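Local atomic coordinates of CD160 antigen (Homo sapiens, PDB entry 6NGG), a protein that acts as an immune-cell receptor, binding MHC class I molecules and TNFRSF14 (HVEM) to deliver stimulatory or inhibitory signals that regulate activation and differentiation. Residues G12-L17 and M71-Q76. The protein carries 1 engineered substitution. Residues are numbered along the deposited sequence; the frame is centred on the assembly and turned at random.
Sequences GTRLNL and MFTISQ
Four backbone hydrogen bonds tie residues 14-17 to 71-74 as neighbouring antiparallel strands. Leu-15 and Ile-74 form one hydrogen-bonded pair, with Leu-15 N 3.0 Å from Ile-74 O and Ile-74 N 2.9 Å from Leu-15 O; the second bond's donor lies almost in line with the carbonyl. Leu-17 and Phe-72 repeat the pattern, and the Leu-17 N-H points almost straight (177°) at Phe-72 O. Between them sits the non-hydrogen-bonded pair of Asn-16 and Thr-73, whose side chains lie side by side on the opposite face from the leucines.

On that face Asn-16 OD1 accepts from three donors. Thr-73 OG1, set beside its own backbone N (chi1 -62°), gives its proton to OD1 at 2.9 Å, on a lone pair. Arg-14, extended from CG to NE, approaches roughly at right angles to that bond, on the other flank of the C=O axis, and grips the same oxygen side-on: NE lies 3.0 Å from Asn-16 OD1 on an in-plane lone pair, whereas NH2 reaches it from above the plane at 3.2 Å. The guanidinium charge probably polarises the amide, whose ND2 bonds Ser-9 OG on strand 3-11.

This is the three-stranded sheet of an immunoglobulin sandwich, with strand 14-22 in the middle, flanked by 3-11 and 67-74. Leu-15, Leu-17, Phe-72 and Ile-74 all project from its inner face, and both leucines pack on Ile-105 of strand 97-107 in the opposing sheet.

Between the two strands, inner branch tips meet: Leu-17 CD1 stands at the edge of the Phe-72 ring and 4.2 Å from Ile-74 CD1.

On the Asn-16 face, Thr-73 CG2 rests 3.4 Å over the Arg-14 guanidinium, nearer its border than its centre, while Met-71 SD lies 3.9 Å from Asn-16 CB.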
# COMPACT_ATOMS: atom_id res chain seq x y z
N GLY A 12 -15.18 13.04 -2.83
CA GLY A 12 -16.11 13.20 -1.73
C GLY A 12 -15.43 13.19 -0.42
O GLY A 12 -14.43 13.89 -0.20
N THR A 13 -15.92 12.36 0.47
CA THR A 13 -15.32 12.18 1.76
C THR A 13 -14.31 11.00 1.84
O THR A 13 -13.65 10.74 2.85
CB THR A 13 -16.49 12.08 2.76
OG1 THR A 13 -16.10 12.67 4.00
CG2 THR A 13 -16.93 10.66 2.98
N ARG A 14 -14.16 10.32 0.73
CA ARG A 14 -13.39 9.08 0.66
C ARG A 14 -11.93 9.38 0.22
O ARG A 14 -11.70 10.16 -0.73
CB ARG A 14 -14.15 8.16 -0.33
CG ARG A 14 -13.35 7.06 -0.94
CD ARG A 14 -14.25 6.23 -1.83
NE ARG A 14 -13.38 5.31 -2.53
CZ ARG A 14 -13.73 4.14 -3.07
NH1 ARG A 14 -15.02 3.69 -3.02
NH2 ARG A 14 -12.77 3.44 -3.66
N LEU A 15 -10.97 8.71 0.86
CA LEU A 15 -9.54 8.80 0.55
C LEU A 15 -9.02 7.40 0.27
O LEU A 15 -9.24 6.45 1.06
CB LEU A 15 -8.80 9.30 1.76
CG LEU A 15 -7.26 9.45 1.61
CD1 LEU A 15 -6.85 10.32 0.48
CD2 LEU A 15 -6.73 9.97 2.93
N ASN A 16 -8.36 7.25 -0.87
CA ASN A 16 -7.78 5.96 -1.20
C ASN A 16 -6.25 6.00 -1.10
O ASN A 16 -5.63 6.88 -1.73
CB ASN A 16 -8.19 5.61 -2.63
CG ASN A 16 -9.67 5.71 -2.87
OD1 ASN A 16 -10.44 5.03 -2.22
ND2 ASN A 16 -10.07 6.61 -3.80
N LEU A 17 -5.63 5.09 -0.38
CA LEU A 17 -4.18 5.05 -0.23
C LEU A 17 -3.71 3.89 -1.08
O LEU A 17 -4.23 2.76 -0.94
CB LEU A 17 -3.77 4.86 1.22
CG LEU A 17 -4.20 5.97 2.20
CD1 LEU A 17 -3.70 5.71 3.63
CD2 LEU A 17 -3.85 7.36 1.72
N MET A 71 -4.95 -1.19 -2.75
CA MET A 71 -5.67 0.09 -2.44
C MET A 71 -6.40 -0.09 -1.12
O MET A 71 -7.10 -1.13 -0.93
CB MET A 71 -6.58 0.54 -3.58
CG MET A 71 -7.46 1.76 -3.24
SD MET A 71 -8.66 2.25 -4.51
CE MET A 71 -7.46 2.64 -5.70
N PHE A 72 -6.07 0.77 -0.15
CA PHE A 72 -6.75 0.82 1.12
C PHE A 72 -7.69 2.02 1.09
O PHE A 72 -7.24 3.15 0.84
CB PHE A 72 -5.74 0.93 2.23
CG PHE A 72 -6.35 1.11 3.58
CD1 PHE A 72 -7.07 0.07 4.15
CD2 PHE A 72 -6.14 2.28 4.31
CE1 PHE A 72 -7.60 0.18 5.42
CE2 PHE A 72 -6.70 2.39 5.58
CZ PHE A 72 -7.46 1.36 6.11
N THR A 73 -8.97 1.81 1.34
CA THR A 73 -9.95 2.89 1.25
C THR A 73 -10.45 3.29 2.64
O THR A 73 -10.75 2.43 3.46
CB THR A 73 -11.11 2.55 0.30
OG1 THR A 73 -10.60 2.35 -1.04
CG2 THR A 73 -12.13 3.75 0.24
N ILE A 74 -10.40 4.59 2.91
CA ILE A 74 -10.96 5.22 4.09
C ILE A 74 -12.27 5.93 3.63
O ILE A 74 -12.23 6.85 2.87
CB ILE A 74 -9.97 6.19 4.71
CG1 ILE A 74 -8.70 5.49 5.17
CG2 ILE A 74 -10.57 6.94 5.87
CD1 ILE A 74 -7.51 6.40 5.29
N SER A 75 -13.42 5.48 4.10
CA SER A 75 -14.71 6.06 3.60
C SER A 75 -14.93 7.52 4.08
O SER A 75 -15.48 8.33 3.37
CB SER A 75 -15.88 5.19 4.08
OG SER A 75 -15.68 3.87 3.62
N GLN A 76 -14.52 7.80 5.30
CA GLN A 76 -14.55 9.09 5.90
C GLN A 76 -13.29 9.23 6.77
O GLN A 76 -13.05 8.39 7.70
CB GLN A 76 -15.79 9.17 6.81
CG GLN A 76 -15.84 10.39 7.73
CD GLN A 76 -16.55 11.56 7.09
OE1 GLN A 76 -17.76 11.48 6.84
NE2 GLN A 76 -15.82 12.64 6.83